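Local coordinates for protein dihydropteroate synthase (Anaplasma phagocytophilum, PDB 6UCZ) that probably catalyses the joining of a hydroxymethyl-dihydropterin pyrophosphate to p-aminobenzoate to form dihydropteroate in folate synthesis, and holds a pterin monophosphate in its pocket, at residues S82-T85 against Q86-W90; L261-F264 against L265-Q269; K279-G282 against I283-I287. All coordinates share one frame; numbering follows the deposited sequence. Where two conformers were deposited one is given.

Contact 1: S82-T85 against Q86-W90; sequences SPIT and QEEEW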
loop_
_atom_site.group_PDB
_atom_site.type_symbol
_atom_site.label_atom_id
_atom_site.label_comp_id
_atom_site.label_asym_id
_atom_site.label_seq_id
_atom_site.Cartn_x
_atom_site.Cartn_y
_atom_site.Cartn_z
ATOM N N SER A 82 -15.099 -8.374 -9.301
ATOM C CA SER A 82 -15.133 -7.634 -10.557
ATOM C C SER A 82 -14.995 -6.136 -10.270
ATOM O O SER A 82 -15.529 -5.644 -9.270
ATOM C CB SER A 82 -16.434 -7.908 -11.312
ATOM N N PRO A 83 -14.274 -5.394 -11.112
ATOM C CA PRO A 83 -13.989 -3.985 -10.801
ATOM C C PRO A 83 -15.224 -3.096 -10.864
ATOM O O PRO A 83 -16.160 -3.343 -11.625
ATOM C CB PRO A 83 -12.969 -3.580 -11.874
ATOM C CG PRO A 83 -12.510 -4.867 -12.506
ATOM C CD PRO A 83 -13.649 -5.820 -12.374
ATOM N N ILE A 84 -15.228 -2.066 -10.024
ATOM C CA ILE A 84 -16.265 -1.045 -10.050
ATOM C C ILE A 84 -15.773 0.134 -10.884
ATOM O O ILE A 84 -14.584 0.274 -11.158
ATOM C CB ILE A 84 -16.668 -0.600 -8.626
ATOM C CG1 ILE A 84 -15.456 -0.054 -7.881
ATOM C CG2 ILE A 84 -17.269 -1.759 -7.855
ATOM C CD1 ILE A 84 -15.781 0.530 -6.543
ATOM N N THR A 85 -16.696 1.023 -11.258
ATOM C CA THR A 85 -16.349 2.247 -11.968
ATOM C C THR A 85 -15.731 3.274 -11.021
ATOM O O THR A 85 -15.908 3.227 -9.799
ATOM C CB THR A 85 -17.578 2.865 -12.642
ATOM O OG1 THR A 85 -18.505 3.296 -11.640
ATOM C CG2 THR A 85 -18.263 1.859 -13.566
ATOM N N GLN A 86 -14.989 4.216 -11.608
ATOM C CA GLN A 86 -14.445 5.310 -10.806
ATOM C C GLN A 86 -15.555 6.091 -10.111
ATOM O O GLN A 86 -15.368 6.573 -8.985
ATOM C CB GLN A 86 -13.611 6.248 -11.684
ATOM C CG GLN A 86 -12.912 7.395 -10.946
ATOM C CD GLN A 86 -13.828 8.596 -10.681
ATOM O OE1 GLN A 86 -14.747 8.869 -11.458
ATOM N NE2 GLN A 86 -13.596 9.295 -9.563
ATOM N N GLU A 87 -16.709 6.241 -10.770
ATOM C CA GLU A 87 -17.806 7.006 -10.183
ATOM C C GLU A 87 -18.400 6.284 -8.978
ATOM O O GLU A 87 -18.690 6.905 -7.948
ATOM C CB GLU A 87 -18.894 7.279 -11.223
ATOM C CG GLU A 87 -18.512 8.261 -12.329
ATOM C CD GLU A 87 -17.815 7.597 -13.505
ATOM O OE1 GLU A 87 -17.544 6.380 -13.439
ATOM O OE2 GLU A 87 -17.569 8.287 -14.519
ATOM N N GLU A 88 -18.635 4.977 -9.105
ATOM C CA GLU A 88 -19.087 4.202 -7.955
ATOM C C GLU A 88 -18.048 4.236 -6.845
ATOM O O GLU A 88 -18.392 4.367 -5.663
ATOM C CB GLU A 88 -19.405 2.778 -8.391
ATOM C CG GLU A 88 -20.618 2.743 -9.293
ATOM C CD GLU A 88 -20.727 1.475 -10.110
ATOM O OE1 GLU A 88 -19.793 0.641 -10.048
ATOM O OE2 GLU A 88 -21.745 1.328 -10.828
ATOM N N GLU A 89 -16.769 4.125 -7.207
ATOM C CA GLU A 89 -15.707 4.202 -6.212
ATOM C C GLU A 89 -15.794 5.501 -5.425
ATOM O O GLU A 89 -15.741 5.499 -4.189
ATOM C CB GLU A 89 -14.348 4.098 -6.898
ATOM C CG GLU A 89 -13.166 4.215 -5.947
ATOM C CD GLU A 89 -11.854 4.395 -6.689
ATOM O OE1 GLU A 89 -11.862 5.081 -7.730
ATOM O OE2 GLU A 89 -10.817 3.854 -6.239
ATOM N N TRP A 90 -15.968 6.625 -6.131
ATOM C CA TRP A 90 -15.975 7.922 -5.466
ATOM C C TRP A 90 -17.209 8.113 -4.593
ATOM O O TRP A 90 -17.117 8.722 -3.524
ATOM C CB TRP A 90 -15.882 9.065 -6.486
ATOM C CG TRP A 90 -15.799 10.384 -5.776
ATOM C CD1 TRP A 90 -16.705 11.410 -5.830
ATOM C CD2 TRP A 90 -14.800 10.782 -4.822
ATOM N NE1 TRP A 90 -16.307 12.436 -5.000
ATOM C CE2 TRP A 90 -15.144 12.072 -4.369
ATOM C CE3 TRP A 90 -13.630 10.182 -4.329
ATOM C CZ2 TRP A 90 -14.367 12.771 -3.444
ATOM C CZ3 TRP A 90 -12.862 10.876 -3.406
ATOM C CH2 TRP A 90 -13.236 12.159 -2.974
#
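The carbonyl oxygen of Thr85 accepts a backbone bond at the start of helix 86-93: Glu89 N lies 2.9 Å from Thr85 O, with an N-H...O angle of 163°. One turn of chain is closed here, and the side chains of Thr85 and Glu88 close it a second time in the reciprocal sense. Glu88 N donates to Thr85 OG1 at 3.0 Å and 167°, while Thr85 N returns a weak bond to Glu88 OE1 at 3.3 Å. The hydroxyl can accept because OG1 sits between the backbone N and the carbonyl carbon (chi1 66°), turned over the opening of the helix. Glu88 is extended beyond CG, which carries its carboxylate back across the Thr85 side chain; its negative charge next to the helix start would probably interact favourably with the helix dipole. The same OE1 also touches Ile84 CB at 3.7 Å. Ile84 reaches along the neighbouring flank, its CD1 resting 3.7 Å from Glu89 CA. Glu89 itself is buried, and its carboxylate turns away to bond with Thr115, Asn117 and Thr120, tying this end of the helix to the chain around the start of helix 118-127. Paired side-chain-to-backbone bonds between Thr85, at the N-cap, and Glu88 define a capping box, here at the start of the helix that follows strand 69-73 and its loop.

Contact 2: L261-F264 against L265-Q269; sequences LSTF and LAQQQ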
loop_
_atom_site.group_PDB
_atom_site.type_symbol
_atom_site.label_atom_id
_atom_site.label_comp_id
_atom_site.label_asym_id
_atom_site.label_seq_id
_atom_site.Cartn_x
_atom_site.Cartn_y
_atom_site.Cartn_z
ATOM N N LEU A 261 6.487 -11.182 10.429
ATOM C CA LEU A 261 7.178 -10.644 9.263
ATOM C C LEU A 261 7.356 -9.133 9.372
ATOM O O LEU A 261 8.395 -8.596 8.966
ATOM C CB LEU A 261 6.419 -11.030 7.986
ATOM C CG LEU A 261 6.941 -10.453 6.673
ATOM C CD1 LEU A 261 8.426 -10.794 6.447
ATOM C CD2 LEU A 261 6.080 -10.963 5.541
ATOM N N SER A 262 6.360 -8.431 9.932
ATOM C CA SER A 262 6.494 -6.990 10.134
ATOM C C SER A 262 7.783 -6.649 10.878
ATOM O O SER A 262 8.471 -5.680 10.530
ATOM C CB SER A 262 5.291 -6.450 10.905
ATOM O OG SER A 262 4.119 -6.516 10.126
ATOM N N THR A 263 8.128 -7.434 11.906
ATOM C CA THR A 263 9.361 -7.181 12.648
ATOM C C THR A 263 10.572 -7.254 11.732
ATOM O O THR A 263 11.440 -6.373 11.762
ATOM C CB THR A 263 9.520 -8.184 13.793
ATOM O OG1 THR A 263 8.382 -8.126 14.657
ATOM C CG2 THR A 263 10.772 -7.851 14.601
ATOM N N PHE A 264 10.635 -8.292 10.891
ATOM C CA PHE A 264 11.747 -8.441 9.955
ATOM C C PHE A 264 11.801 -7.269 8.978
ATOM O O PHE A 264 12.872 -6.706 8.714
ATOM C CB PHE A 264 11.602 -9.750 9.182
ATOM C CG PHE A 264 12.514 -9.853 7.994
ATOM C CD1 PHE A 264 13.805 -10.357 8.151
ATOM C CD2 PHE A 264 12.095 -9.459 6.731
ATOM C CE1 PHE A 264 14.667 -10.458 7.063
ATOM C CE2 PHE A 264 12.952 -9.559 5.633
ATOM C CZ PHE A 264 14.233 -10.055 5.801
ATOM N N LEU A 265 10.657 -6.921 8.397
ATOM C CA LEU A 265 10.620 -5.821 7.435
ATOM C C LEU A 265 11.047 -4.507 8.086
ATOM O O LEU A 265 11.798 -3.724 7.493
ATOM C CB LEU A 265 9.218 -5.700 6.848
ATOM C CG LEU A 265 8.739 -6.871 5.997
ATOM C CD1 LEU A 265 7.285 -6.636 5.626
ATOM C CD2 LEU A 265 9.608 -7.018 4.752
ATOM N N ALA A 266 10.602 -4.260 9.320
ATOM C CA ALA A 266 11.048 -3.057 10.024
ATOM C C ALA A 266 12.561 -3.068 10.228
ATOM O O ALA A 266 13.222 -2.033 10.072
ATOM C CB ALA A 266 10.316 -2.930 11.367
ATOM N N GLN A 267 13.139 -4.241 10.528
ATOM C CA GLN A 267 14.587 -4.334 10.678
ATOM C C GLN A 267 15.333 -4.018 9.385
ATOM O O GLN A 267 16.469 -3.533 9.435
ATOM C CB GLN A 267 14.967 -5.725 11.181
ATOM C CG GLN A 267 14.524 -5.973 12.594
ATOM C CD GLN A 267 14.966 -7.320 13.104
ATOM O OE1 GLN A 267 14.297 -8.337 12.904
ATOM N NE2 GLN A 267 16.110 -7.337 13.764
ATOM N N GLN A 268 14.730 -4.303 8.224
ATOM C CA GLN A 268 15.282 -3.956 6.921
ATOM C C GLN A 268 15.049 -2.488 6.547
ATOM O O GLN A 268 15.300 -2.114 5.392
ATOM C CB GLN A 268 14.673 -4.854 5.840
ATOM C CG GLN A 268 14.730 -6.343 6.151
ATOM C CD GLN A 268 16.130 -6.852 6.375
ATOM O OE1 GLN A 268 17.040 -6.575 5.592
ATOM N NE2 GLN A 268 16.314 -7.605 7.451
ATOM N N GLN A 269 14.525 -1.679 7.471
ATOM C CA GLN A 269 14.256 -0.250 7.259
ATOM C C GLN A 269 13.222 -0.001 6.167
ATOM O O GLN A 269 13.274 1.026 5.484
ATOM C CB GLN A 269 15.538 0.540 6.952
ATOM C CG GLN A 269 16.602 0.438 8.035
ATOM C CD GLN A 269 16.059 0.791 9.410
ATOM O OE1 GLN A 269 16.102 -0.022 10.334
ATOM N NE2 GLN A 269 15.538 2.008 9.549
#
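Leu261 and Leu265 meet one turn apart on the buried flank of helix 255-267, the helix of the beta-alpha-beta unit that links strand 235-236 to strand 272-275. Leu261 CD1 lies 4.0 Å from Leu265 CG, and Leu261 CG is equally near Leu265 CD1, the two side chains meeting at a slant. Both leucines also touch His238, and Leu265 packs on Leu273 of the following strand. Leu265 N donates to Leu261 O at 2.9 Å. Among the buried residues too, Ala266 N bonds to Ser262 O, while the Ser262 hydroxyl is engaged by His238 and Thr258 O.

Two further pairs are only partly buried, and they differ in closeness. Thr263 and Gln267, which lie against helix 278-290, run side by side in the same direction, but their side chains are the looser pair: CG2 of Thr263 comes no nearer than 3.9 Å to OE1 of Gln267. Helical bonding slackens toward this end, where Gln268 N reaches Phe264 O at 3.1 Å with an angle of 144°. Gln268 is the first residue to leave helical geometry, and Gln269, with positive phi, is the C-prime residue of the Schellman motif that ends the helix, defined by bonds from Gln269 N to Ala266 O and from Val270 N to Leu265 O. Phe264 and Gln268 are closely stacked despite their partial exposure. Bent at chi2 (-58°), the Gln268 chain folds back over one face of the Phe264 ring, with amide and ring planes 23° apart. Its CG makes a CH-pi contact 3.9 Å from the ring centroid, and NE2 lies over the same ring, 3.3 Å from Phe264 CE1.

Contact 3: K279-G282 against I283-I287; sequences KLTG and ISIKI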
loop_
_atom_site.group_PDB
_atom_site.type_symbol
_atom_site.label_atom_id
_atom_site.label_comp_id
_atom_site.label_asym_id
_atom_site.label_seq_id
_atom_site.Cartn_x
_atom_site.Cartn_y
_atom_site.Cartn_z
ATOM N N LYS A 279 -2.092 -2.241 16.140
ATOM C CA LYS A 279 -1.508 -2.497 17.461
ATOM C C LYS A 279 -0.350 -3.491 17.381
ATOM O O LYS A 279 0.749 -3.225 17.881
ATOM C CB LYS A 279 -2.587 -3.010 18.420
ATOM C CG LYS A 279 -2.148 -3.094 19.893
ATOM C CD LYS A 279 -3.173 -3.836 20.748
ATOM C CE LYS A 279 -2.621 -4.136 22.149
ATOM N NZ LYS A 279 -3.533 -4.991 22.973
ATOM N N LEU A 280 -0.567 -4.637 16.733
ATOM C CA LEU A 280 0.504 -5.616 16.603
ATOM C C LEU A 280 1.680 -5.054 15.819
ATOM O O LEU A 280 2.843 -5.347 16.130
ATOM C CB LEU A 280 -0.019 -6.882 15.931
ATOM C CG LEU A 280 -0.881 -7.802 16.784
ATOM C CD1 LEU A 280 -1.285 -9.024 15.957
ATOM C CD2 LEU A 280 -0.131 -8.213 18.059
ATOM N N THR A 281 1.403 -4.254 14.786
ATOM C CA THR A 281 2.491 -3.693 13.992
ATOM C C THR A 281 3.315 -2.710 14.812
ATOM O O THR A 281 4.539 -2.630 14.651
ATOM C CB THR A 281 1.940 -3.013 12.734
ATOM O OG1 THR A 281 1.091 -3.929 12.036
ATOM C CG2 THR A 281 3.081 -2.637 11.801
ATOM N N GLY A 282 2.666 -1.935 15.680
ATOM C CA GLY A 282 3.428 -1.085 16.580
ATOM C C GLY A 282 4.374 -1.896 17.446
ATOM O O GLY A 282 5.544 -1.539 17.608
ATOM N N ILE A 283 3.896 -3.031 17.961
ATOM C CA ILE A 283 4.752 -3.917 18.749
ATOM C C ILE A 283 5.904 -4.443 17.904
ATOM O O ILE A 283 7.055 -4.484 18.362
ATOM C CB ILE A 283 3.913 -5.056 19.356
ATOM C CG1 ILE A 283 2.907 -4.454 20.344
ATOM C CG2 ILE A 283 4.825 -6.125 20.050
ATOM C CD1 ILE A 283 1.869 -5.430 20.856
ATOM N N SER A 284 5.626 -4.813 16.642
ATOM C CA SER A 284 6.692 -5.332 15.792
ATOM C C SER A 284 7.776 -4.283 15.562
ATOM O O SER A 284 8.965 -4.620 15.518
ATOM C CB SER A 284 6.126 -5.835 14.457
ATOM O OG SER A 284 5.982 -4.787 13.522
ATOM N N ILE A 285 7.394 -3.012 15.432
ATOM C CA ILE A 285 8.384 -1.978 15.150
ATOM C C ILE A 285 9.194 -1.665 16.393
ATOM O O ILE A 285 10.408 -1.444 16.319
ATOM C CB ILE A 285 7.700 -0.721 14.576
ATOM C CG1 ILE A 285 7.147 -1.004 13.169
ATOM C CG2 ILE A 285 8.663 0.444 14.537
ATOM C CD1 ILE A 285 6.137 0.061 12.702
ATOM N N LYS A 286 8.542 -1.639 17.556
ATOM C CA LYS A 286 9.264 -1.435 18.806
ATOM C C LYS A 286 10.285 -2.540 19.045
ATOM O O LYS A 286 11.383 -2.280 19.553
ATOM C CB LYS A 286 8.277 -1.345 19.969
ATOM C CG LYS A 286 7.535 0.010 20.026
ATOM C CD LYS A 286 6.297 -0.043 20.910
ATOM C CE LYS A 286 5.434 1.202 20.722
ATOM N NZ LYS A 286 6.247 2.440 20.853
ATOM N N ILE A 287 9.938 -3.782 18.702
ATOM C CA ILE A 287 10.890 -4.880 18.856
ATOM C C ILE A 287 12.059 -4.695 17.903
ATOM O O ILE A 287 13.220 -4.848 18.293
ATOM C CB ILE A 287 10.178 -6.234 18.667
ATOM C CG1 ILE A 287 9.322 -6.548 19.901
ATOM C CG2 ILE A 287 11.182 -7.375 18.415
ATOM C CD1 ILE A 287 8.565 -7.862 19.774
#
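Thr281 O accepts the helical bond of Ile285 N, 3.0 Å from Thr281 O, in helix 278-290, the final helix of the TIM-barrel-type fold of this family. A second donor, Ser284 OG, lies 2.8 Å from Thr281 O, but Ser284 was modelled in two conformers, and this bond holds for the one given here and is to that extent doubtful. In that conformer OG lies between the backbone N and the carbonyl carbon (chi1 84°); its C=O...O angle of 120° contrasts with 155° for the Ile285 N-H, evidence that the two donors approach the oxygen from different directions. The neighbouring turns are carried by Ser284 N to Leu280 O and by Lys286 N to Gly282 O, the latter at 3.0 Å. Toward the sheet, Thr281 and Ile285 both pack on Ile32 of strand 31-37, while the Thr281 hydroxyl bonds to Asp277 O. Their apolar ends approach only loosely, Thr281 CG2 lying 4.2 Å from Ile285 CD1. Leu280 and Ser284 face helix 255-267, and Leu280 CD2 barely meets Ile283 CD1 at 4.4 Å. On the outer flank the Lys286 chain passes over the carbonyl of Gly282, CG 3.5 Å from Gly282 O.

Overall arrangement
Following the chain, contact 1 comes first, where the loop after strand 69-73 enters helix 86-93; contact 2 lies at the end of helix 255-267, and contact 3 within helix 278-290. Each closes a local turn, and all are in series, none nested or crossed. Contact 1 is set apart, its centre about 34 Å from those of the other two and on the opposite side of the chain's centre. Contacts 2 and 3 touch where their helices pack side by side, Thr263 CG2 lying 3.9 Å from Ile287 CG2. Strand 272-275 runs between these two helices in sequence, consistent with the alternating strands and helices of the TIM-barrel fold of this family.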